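Local coordinates for Lmo1076 protein (Listeria monocytogenes serovar 1/2a, PDB 5JQC) that probably acts as a secreted autolysin with amidase activity in cell-wall degradation, this piece of it carrying three SH3-like GW domains, at residues Ile41-Thr44 against Ser48-Lys51; Asn60-Ile65 against Gly126-Lys131; Leu66-Gly69 against Gly74-Val77; Trp76-Phe79 against Lys84-Gly87. All coordinates share one frame; numbering follows the deposited sequence.

Contact 1. Residues Ile41-Thr44 against Ser48-Lys51; sequences IYNT and SAKK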
loop_
_atom_site.group_PDB
_atom_site.type_symbol
_atom_site.label_atom_id
_atom_site.label_comp_id
_atom_site.label_asym_id
_atom_site.label_seq_id
_atom_site.Cartn_x
_atom_site.Cartn_y
_atom_site.Cartn_z
ATOM N N ILE A 41 22.052 -25.929 17.196
ATOM C CA ILE A 41 23.149 -25.111 16.708
ATOM C C ILE A 41 24.375 -25.994 16.556
ATOM O O ILE A 41 24.748 -26.725 17.482
ATOM C CB ILE A 41 23.415 -23.952 17.677
ATOM C CG1 ILE A 41 22.176 -23.064 17.803
ATOM C CG2 ILE A 41 24.603 -23.126 17.224
ATOM C CD1 ILE A 41 22.196 -22.177 19.034
ATOM N N TYR A 42 25.015 -25.924 15.389
ATOM C CA TYR A 42 26.054 -26.881 15.032
ATOM C C TYR A 42 27.144 -26.994 16.097
ATOM O O TYR A 42 27.625 -25.995 16.644
ATOM C CB TYR A 42 26.668 -26.490 13.701
ATOM C CG TYR A 42 27.865 -27.320 13.306
ATOM C CD1 TYR A 42 27.725 -28.668 13.006
ATOM C CD2 TYR A 42 29.129 -26.746 13.207
ATOM C CE1 TYR A 42 28.816 -29.433 12.623
ATOM C CE2 TYR A 42 30.234 -27.500 12.823
ATOM C CZ TYR A 42 30.069 -28.845 12.532
ATOM O OH TYR A 42 31.160 -29.601 12.156
ATOM N N ASN A 43 27.502 -28.244 16.405
ATOM C CA ASN A 43 28.670 -28.585 17.222
ATOM C C ASN A 43 28.592 -27.994 18.633
ATOM O O ASN A 43 29.604 -27.602 19.225
ATOM C CB ASN A 43 29.972 -28.171 16.533
ATOM C CG ASN A 43 31.180 -28.840 17.162
ATOM O OD1 ASN A 43 31.089 -29.986 17.594
ATOM N ND2 ASN A 43 32.300 -28.119 17.259
ATOM N N THR A 44 27.379 -27.941 19.182
ATOM C CA THR A 44 27.166 -27.537 20.563
ATOM C C THR A 44 26.889 -28.719 21.484
ATOM O O THR A 44 26.969 -28.566 22.710
ATOM C CB THR A 44 26.009 -26.534 20.638
ATOM O OG1 THR A 44 24.844 -27.118 20.043
ATOM C CG2 THR A 44 26.367 -25.281 19.855
ATOM N N SER A 48 24.038 -32.265 18.128
ATOM C CA SER A 48 24.211 -31.189 17.161
ATOM C C SER A 48 25.471 -31.332 16.319
ATOM O O SER A 48 25.769 -30.434 15.522
ATOM C CB SER A 48 24.227 -29.839 17.879
ATOM O OG SER A 48 25.473 -29.612 18.506
ATOM N N ALA A 49 26.220 -32.420 16.469
ATOM C CA ALA A 49 27.443 -32.605 15.702
ATOM C C ALA A 49 27.248 -33.474 14.465
ATOM O O ALA A 49 27.966 -33.298 13.469
ATOM C CB ALA A 49 28.526 -33.215 16.595
ATOM N N LYS A 50 26.294 -34.404 14.511
ATOM C CA LYS A 50 25.986 -35.276 13.386
ATOM C C LYS A 50 24.994 -34.582 12.464
ATOM O O LYS A 50 23.936 -34.117 12.908
ATOM C CB LYS A 50 25.413 -36.609 13.869
ATOM N N LYS A 51 25.340 -34.531 11.182
ATOM C CA LYS A 51 24.519 -33.878 10.168
ATOM C C LYS A 51 23.226 -34.659 9.925
ATOM O O LYS A 51 23.270 -35.852 9.609
ATOM C CB LYS A 51 25.338 -33.763 8.886
ATOM C CG LYS A 51 24.621 -33.175 7.708
ATOM C CD LYS A 51 25.472 -33.334 6.464
ATOM C CE LYS A 51 26.885 -32.798 6.676
ATOM N NZ LYS A 51 27.647 -32.746 5.395
#
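Ser-48 folds back onto a type II beta turn, Ile-41 to Thr-44, within the long loop between strands 36-37 and 53-54 of the first GW domain, and holds it with both side chain and backbone. Its OG lies between its own backbone N and carbonyl carbon (chi1 77°), which directs it into the turn, where it accepts a bent bond from Thr-44 N at 2.6 Å. The same oxygen is also bonded to Ser-45 N, so a small hydroxyl suits a place where two amides converge. Alongside, Thr-44 OG1 donates to Ile-41 O at 2.6 Å, in the carbonyl plane, and strengthens a turn whose own closing backbone bond, Thr-44 N to Ile-41 O, is weak. Next along the chain, Ser-48 O takes the N-H of Asn-43 at 2.9 Å; the bond is nearly straight at the hydrogen (175°), although the donor sits well above the carbonyl plane. Asn-43 has the left-handed backbone that the third place of such a turn needs and that asparagine tolerates well, and its ND2 is bonded to Asp-15. Ala-49 follows, its small CB fitting near the amide of Asn-43, 4.2 Å from OD1. The ring of Tyr-42 lies obliquely to the carbonyl oxygens of Ser-48 and Ala-49, with CD1 3.6 Å from Ser-48 O and CE1 4.0 Å from Ala-49 O.

Contact 2. Residues Asn60-Ile65 against Gly126-Lys131; sequences NKDVKI and GTVNAK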
loop_
_atom_site.group_PDB
_atom_site.type_symbol
_atom_site.label_atom_id
_atom_site.label_comp_id
_atom_site.label_asym_id
_atom_site.label_seq_id
_atom_site.Cartn_x
_atom_site.Cartn_y
_atom_site.Cartn_z
ATOM N N ASN A 60 15.419 -23.208 -2.729
ATOM C CA ASN A 60 14.395 -22.343 -3.315
ATOM C C ASN A 60 13.026 -22.473 -2.665
ATOM O O ASN A 60 12.065 -21.859 -3.147
ATOM C CB ASN A 60 14.265 -22.572 -4.818
ATOM C CG ASN A 60 15.559 -22.340 -5.523
ATOM O OD1 ASN A 60 16.383 -23.245 -5.634
ATOM N ND2 ASN A 60 15.773 -21.107 -5.980
ATOM N N LYS A 61 12.901 -23.240 -1.587
ATOM C CA LYS A 61 11.652 -23.307 -0.856
ATOM C C LYS A 61 11.629 -22.193 0.184
ATOM O O LYS A 61 12.668 -21.821 0.738
ATOM C CB LYS A 61 11.484 -24.675 -0.195
ATOM N N ASP A 62 10.445 -21.636 0.415
ATOM C CA ASP A 62 10.276 -20.595 1.418
ATOM C C ASP A 62 10.101 -21.218 2.797
ATOM O O ASP A 62 9.415 -22.234 2.959
ATOM C CB ASP A 62 9.071 -19.712 1.076
ATOM C CG ASP A 62 9.391 -18.667 0.012
ATOM O OD1 ASP A 62 10.490 -18.735 -0.588
ATOM O OD2 ASP A 62 8.542 -17.779 -0.227
ATOM N N VAL A 63 10.726 -20.603 3.801
ATOM C CA VAL A 63 10.727 -21.140 5.150
ATOM C C VAL A 63 10.502 -19.996 6.122
ATOM O O VAL A 63 10.590 -18.818 5.770
ATOM C CB VAL A 63 12.041 -21.872 5.504
ATOM C CG1 VAL A 63 12.169 -23.157 4.704
ATOM C CG2 VAL A 63 13.234 -20.962 5.249
ATOM N N LYS A 64 10.209 -20.374 7.356
ATOM C CA LYS A 64 10.058 -19.449 8.466
ATOM C C LYS A 64 11.274 -19.592 9.370
ATOM O O LYS A 64 11.694 -20.713 9.670
ATOM C CB LYS A 64 8.771 -19.748 9.245
ATOM C CG LYS A 64 7.470 -19.622 8.439
ATOM C CD LYS A 64 6.807 -18.262 8.656
ATOM C CE LYS A 64 5.412 -18.204 8.049
ATOM N NZ LYS A 64 4.688 -16.966 8.460
ATOM N N ILE A 65 11.837 -18.472 9.803
ATOM C CA ILE A 65 12.990 -18.491 10.691
ATOM C C ILE A 65 12.494 -18.149 12.082
ATOM O O ILE A 65 11.920 -17.074 12.297
ATOM C CB ILE A 65 14.086 -17.520 10.234
ATOM C CG1 ILE A 65 14.493 -17.813 8.790
ATOM C CG2 ILE A 65 15.299 -17.624 11.148
ATOM C CD1 ILE A 65 15.097 -19.190 8.585
ATOM N N GLY A 126 8.960 -7.387 -3.165
ATOM C CA GLY A 126 10.123 -7.840 -2.430
ATOM C C GLY A 126 9.779 -8.603 -1.167
ATOM O O GLY A 126 10.617 -9.360 -0.658
ATOM N N THR A 127 8.573 -8.409 -0.643
ATOM C CA THR A 127 8.172 -9.136 0.547
ATOM C C THR A 127 7.820 -10.575 0.179
ATOM O O THR A 127 7.758 -10.952 -0.996
ATOM C CB THR A 127 6.996 -8.437 1.233
ATOM O OG1 THR A 127 5.860 -8.434 0.360
ATOM C CG2 THR A 127 7.367 -6.995 1.554
ATOM N N VAL A 128 7.579 -11.390 1.204
ATOM C CA VAL A 128 7.338 -12.805 0.968
ATOM C C VAL A 128 5.983 -12.980 0.292
ATOM O O VAL A 128 5.000 -12.310 0.644
ATOM C CB VAL A 128 7.440 -13.594 2.288
ATOM C CG1 VAL A 128 6.297 -13.239 3.239
ATOM C CG2 VAL A 128 7.483 -15.093 2.011
ATOM N N ASN A 129 5.949 -13.851 -0.722
ATOM C CA ASN A 129 4.778 -14.150 -1.543
ATOM C C ASN A 129 4.420 -13.030 -2.516
ATOM O O ASN A 129 3.323 -13.031 -3.080
ATOM C CB ASN A 129 3.563 -14.497 -0.669
ATOM C CG ASN A 129 3.768 -15.768 0.117
ATOM O OD1 ASN A 129 4.266 -16.755 -0.421
ATOM N ND2 ASN A 129 3.415 -15.748 1.401
ATOM N N ALA A 130 5.303 -12.066 -2.737
ATOM C CA ALA A 130 5.013 -11.001 -3.686
ATOM C C ALA A 130 5.339 -11.474 -5.104
ATOM O O ALA A 130 6.475 -11.882 -5.381
ATOM C CB ALA A 130 5.804 -9.741 -3.333
ATOM N N LYS A 131 4.343 -11.425 -5.996
ATOM C CA LYS A 131 4.500 -11.794 -7.399
ATOM C C LYS A 131 4.020 -10.651 -8.277
ATOM O O LYS A 131 3.084 -9.926 -7.922
ATOM C CB LYS A 131 3.700 -13.057 -7.769
ATOM C CG LYS A 131 3.995 -14.265 -6.894
ATOM C CD LYS A 131 3.174 -15.488 -7.311
ATOM C CE LYS A 131 3.694 -16.760 -6.628
ATOM N NZ LYS A 131 5.148 -16.993 -6.926
#
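Asp-62 directs its carboxylate from the start of strand 62-71 toward Val-128, with OD1 held by a hydrogen bond to the hydroxyl of Tyr-97 and OD2 left to meet the valine. This is an interdomain surface contact: Asp-62 belongs to the first GW domain, while Val-128 occupies the second place of a type II beta turn, Thr-127 to Ala-130, in a loop of the second. The touch is slight, burying 65 Å² in all. OD2 lies 3.7 Å from CG2 of Val-128, and the two side chains pass alongside, pointing opposite ways. In Val-128 a chi1 of 68° puts CG1 between the backbone N and carbonyl carbon and leaves CG2 anti to N, facing the acid; the residue also packs on Tyr-97 and Asp-26, so the ring that fixes the carboxylate borders the valine. A hydrophobic side chain here can lie against Tyr-97 and the two acids without competing for their bonds. Asn-129 takes the third place of the turn with a left-handed backbone, a conformation asparagine accepts readily. A bond from Ala-130 N to Thr-127 O at 3.2 Å closes the turn. At the margin, Asn-129 OD1 comes no nearer to Asp-62 OD2 than 4.4 Å.

Contact 3. Residues Leu66-Gly69 against Gly74-Val77; sequences LKEG and GTWV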
loop_
_atom_site.group_PDB
_atom_site.type_symbol
_atom_site.label_atom_id
_atom_site.label_comp_id
_atom_site.label_asym_id
_atom_site.label_seq_id
_atom_site.Cartn_x
_atom_site.Cartn_y
_atom_site.Cartn_z
ATOM N N LEU A 66 12.740 -19.058 13.028
ATOM C CA LEU A 66 12.210 -18.985 14.382
ATOM C C LEU A 66 13.239 -18.548 15.416
ATOM O O LEU A 66 12.898 -17.830 16.362
ATOM C CB LEU A 66 11.641 -20.349 14.791
ATOM C CG LEU A 66 10.301 -20.830 14.223
ATOM C CD1 LEU A 66 10.407 -21.222 12.763
ATOM C CD2 LEU A 66 9.826 -22.008 15.063
ATOM N N LYS A 67 14.485 -18.987 15.286
ATOM C CA LYS A 67 15.509 -18.664 16.267
ATOM C C LYS A 67 16.826 -18.478 15.537
ATOM O O LYS A 67 17.019 -18.998 14.435
ATOM C CB LYS A 67 15.703 -19.759 17.327
ATOM C CG LYS A 67 14.468 -20.231 18.084
ATOM C CD LYS A 67 14.879 -21.315 19.093
ATOM C CE LYS A 67 13.656 -21.968 19.745
ATOM N NZ LYS A 67 12.865 -20.989 20.534
ATOM N N GLU A 68 17.737 -17.740 16.169
ATOM C CA GLU A 68 19.116 -17.646 15.702
ATOM C C GLU A 68 20.028 -17.850 16.893
ATOM O O GLU A 68 19.701 -17.430 18.002
ATOM C CB GLU A 68 19.434 -16.299 15.054
ATOM C CG GLU A 68 18.407 -15.831 14.045
ATOM C CD GLU A 68 18.948 -14.729 13.145
ATOM O OE1 GLU A 68 20.081 -14.266 13.416
ATOM O OE2 GLU A 68 18.241 -14.337 12.178
ATOM N N GLY A 69 21.178 -18.474 16.654
ATOM C CA GLY A 69 22.184 -18.687 17.682
ATOM C C GLY A 69 23.579 -18.642 17.087
ATOM O O GLY A 69 23.790 -19.082 15.948
ATOM N N GLY A 74 30.087 -19.460 13.515
ATOM C CA GLY A 74 29.113 -18.780 12.669
ATOM C C GLY A 74 27.772 -18.652 13.375
ATOM O O GLY A 74 27.675 -18.843 14.587
ATOM N N THR A 75 26.744 -18.335 12.583
ATOM C CA THR A 75 25.374 -18.174 13.061
ATOM C C THR A 75 24.506 -19.268 12.464
ATOM O O THR A 75 24.500 -19.457 11.246
ATOM C CB THR A 75 24.803 -16.804 12.686
ATOM O OG1 THR A 75 25.551 -15.784 13.357
ATOM C CG2 THR A 75 23.343 -16.694 13.105
ATOM N N TRP A 76 23.792 -19.994 13.325
ATOM C CA TRP A 76 22.842 -21.016 12.905
ATOM C C TRP A 76 21.423 -20.556 13.227
ATOM O O TRP A 76 21.184 -19.975 14.290
ATOM C CB TRP A 76 23.163 -22.362 13.586
ATOM C CG TRP A 76 24.249 -23.063 12.845
ATOM C CD1 TRP A 76 24.099 -24.024 11.886
ATOM C CD2 TRP A 76 25.654 -22.800 12.931
ATOM N NE1 TRP A 76 25.320 -24.389 11.385
ATOM C CE2 TRP A 76 26.294 -23.654 12.011
ATOM C CE3 TRP A 76 26.434 -21.936 13.709
ATOM C CZ2 TRP A 76 27.678 -23.680 11.854
ATOM C CZ3 TRP A 76 27.807 -21.959 13.545
ATOM C CH2 TRP A 76 28.416 -22.825 12.624
ATOM N N VAL A 77 20.486 -20.812 12.310
ATOM C CA VAL A 77 19.098 -20.392 12.481
ATOM C C VAL A 77 18.168 -21.600 12.389
ATOM O O VAL A 77 18.372 -22.506 11.574
ATOM C CB VAL A 77 18.705 -19.302 11.447
ATOM C CG1 VAL A 77 19.692 -18.145 11.495
ATOM C CG2 VAL A 77 18.609 -19.854 10.038
#
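Strand segments 66-69 and 74-77 run antiparallel, their directions 163° apart and their axes approaching to 4.7 Å. Gly-69 and Trp-76 form a hydrogen-bonded pair: Gly-69 N donates to Trp-76 O at 2.8 Å, and Trp-76 N returns the bond to Gly-69 O at 2.8 Å, each donor nearly along the C=O axis. One step on, Glu-68 and Val-77 make a non-hydrogen-bonded pair whose CA atoms stand 4.2 Å apart, and CA-H...O contacts fill in between the regular bonds, as from Val-77 CA to Lys-67 O. At the far end, Leu-66 N and Lys-67 O both bond to Gln-78, which is consistent with a classic beta bulge there. Together the strands make the hairpin 62-71/74-81 at the middle of the antiparallel sheet of this SH3-like GW domain. Glu-68 and Val-77 project in parallel from one face of it; CG of the glutamate rests 3.7 Å from CG1 of the valine. The rest of the glutamate chain stays extended (chi2 -163°), a long flexible stem that carries its buried carboxylate past the valine to a salt bridge with Lys-91 through OE1 and a hydrogen bond with Tyr-96 OH through OE2. Thr-75, whose beta-branching suits the extended backbone, adds its methyl beside this group, CG2 being 4.1 Å from OE1. Trp-76 projects to the opposite face, where Ile-41 CD1 packs on the bare CA of Gly-69; the indole leads away from the 66-69 strand to pack on Ile-41, Thr-71 and Trp-88.

Contact 4. Residues Trp76-Phe79 against Lys84-Gly87; sequences WVQF and KVIG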
loop_
_atom_site.group_PDB
_atom_site.type_symbol
_atom_site.label_atom_id
_atom_site.label_comp_id
_atom_site.label_asym_id
_atom_site.label_seq_id
_atom_site.Cartn_x
_atom_site.Cartn_y
_atom_site.Cartn_z
ATOM N N TRP A 76 23.792 -19.994 13.325
ATOM C CA TRP A 76 22.842 -21.016 12.905
ATOM C C TRP A 76 21.423 -20.556 13.227
ATOM O O TRP A 76 21.184 -19.975 14.290
ATOM C CB TRP A 76 23.163 -22.362 13.586
ATOM C CG TRP A 76 24.249 -23.063 12.845
ATOM C CD1 TRP A 76 24.099 -24.024 11.886
ATOM C CD2 TRP A 76 25.654 -22.800 12.931
ATOM N NE1 TRP A 76 25.320 -24.389 11.385
ATOM C CE2 TRP A 76 26.294 -23.654 12.011
ATOM C CE3 TRP A 76 26.434 -21.936 13.709
ATOM C CZ2 TRP A 76 27.678 -23.680 11.854
ATOM C CZ3 TRP A 76 27.807 -21.959 13.545
ATOM C CH2 TRP A 76 28.416 -22.825 12.624
ATOM N N VAL A 77 20.486 -20.812 12.310
ATOM C CA VAL A 77 19.098 -20.392 12.481
ATOM C C VAL A 77 18.168 -21.600 12.389
ATOM O O VAL A 77 18.372 -22.506 11.574
ATOM C CB VAL A 77 18.705 -19.302 11.447
ATOM C CG1 VAL A 77 19.692 -18.145 11.495
ATOM C CG2 VAL A 77 18.609 -19.854 10.038
ATOM N N GLN A 78 17.136 -21.609 13.241
ATOM C CA GLN A 78 16.135 -22.677 13.261
ATOM C C GLN A 78 14.994 -22.330 12.312
ATOM O O GLN A 78 14.222 -21.406 12.584
ATOM C CB GLN A 78 15.582 -22.897 14.677
ATOM C CG GLN A 78 14.490 -23.962 14.747
ATOM C CD GLN A 78 13.680 -23.928 16.037
ATOM O OE1 GLN A 78 13.091 -22.909 16.385
ATOM N NE2 GLN A 78 13.647 -25.049 16.748
ATOM N N PHE A 79 14.874 -23.083 11.220
ATOM C CA PHE A 79 13.875 -22.842 10.194
ATOM C C PHE A 79 12.832 -23.950 10.184
ATOM O O PHE A 79 13.079 -25.073 10.634
ATOM C CB PHE A 79 14.500 -22.757 8.806
ATOM C CG PHE A 79 15.081 -24.059 8.325
ATOM C CD1 PHE A 79 16.225 -24.584 8.910
ATOM C CD2 PHE A 79 14.494 -24.755 7.281
ATOM C CE1 PHE A 79 16.757 -25.773 8.474
ATOM C CE2 PHE A 79 15.035 -25.950 6.838
ATOM C CZ PHE A 79 16.165 -26.455 7.440
ATOM N N LYS A 84 6.444 -26.929 9.890
ATOM C CA LYS A 84 7.079 -28.114 10.468
ATOM C C LYS A 84 8.562 -27.801 10.651
ATOM O O LYS A 84 9.290 -27.694 9.657
ATOM C CB LYS A 84 6.891 -29.329 9.558
ATOM N N VAL A 85 9.013 -27.636 11.908
ATOM C CA VAL A 85 10.427 -27.317 12.127
ATOM C C VAL A 85 11.288 -28.416 11.524
ATOM O O VAL A 85 10.997 -29.612 11.649
ATOM C CB VAL A 85 10.773 -27.105 13.617
ATOM C CG1 VAL A 85 10.076 -25.873 14.188
ATOM C CG2 VAL A 85 10.524 -28.360 14.457
ATOM N N ILE A 86 12.340 -28.006 10.831
ATOM C CA ILE A 86 13.272 -28.932 10.224
ATOM C C ILE A 86 14.521 -29.092 11.071
ATOM O O ILE A 86 14.991 -30.207 11.296
ATOM C CB ILE A 86 13.619 -28.467 8.794
ATOM C CG1 ILE A 86 12.334 -28.282 7.981
ATOM C CG2 ILE A 86 14.560 -29.445 8.145
ATOM C CD1 ILE A 86 11.369 -29.454 8.057
ATOM N N GLY A 87 15.059 -27.987 11.560
ATOM C CA GLY A 87 16.271 -28.020 12.366
ATOM C C GLY A 87 16.973 -26.672 12.308
ATOM O O GLY A 87 16.332 -25.631 12.147
#
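Phe-79 O receives the N-H of Ile-86 at 3.0 Å, nearly straight (171°) and in the carbonyl plane, while Phe-79 N donates to Gly-87 O at 3.1 Å through a more bent bond. Two residues of one strand thus face a single residue of the other, a classic beta bulge, and Ile-86 has the matching backbone twist. Gly-87, the glycine of the Gly-Trp dipeptide that gives the GW family its name, adopts backbone angles that suit glycine, since a CB would collide with the preceding carbonyl. Its oxygen also meets Gln-78 CA at 3.2 Å in a CA-H...O contact, with CG of the glutamine alongside. Packing centres on the phenyl ring. With CG of Phe-79 between its backbone N and carbonyl carbon (chi1 67°), the ring leans over the neighbouring strand, and the isoleucine runs at a slant across it. CB of Ile-86 sits over one ring face, 3.5 Å from CE2, and its CG2 reaches CZ at 3.5 Å, a branched aliphatic surface well matched to a flat aromatic. Further out, Phe-94 and Tyr-58 meet the same ring edge-to-face, and Ile-65 of strand 62-71 and Met-89 also pack on it, joining outermost strand 84-90 to the domain core.

In the fold
From the N terminus, contact 1 comes first and closes a three-residue loop within the long connection between strands 36-37 and 53-54, before any other contact opens. Contact 2 opens at 60-65 and closes only at 126-131, in the second GW domain, so that the chain between its ends includes contacts 3 and 4. These two are successive hairpins, 62-71 with 74-81 and 74-81 with 84-90; they share Trp-76 and Val-77 and lay down three adjacent strands of one sheet. Contact 1 meets that sheet where Tyr-42 CB packs on the indole of Trp-76. Contact 2 starts on strand 62-71, whose Val-63 and Ile-65 pack on Phe-79 and Val-77, while its Asp-62 touches the next domain.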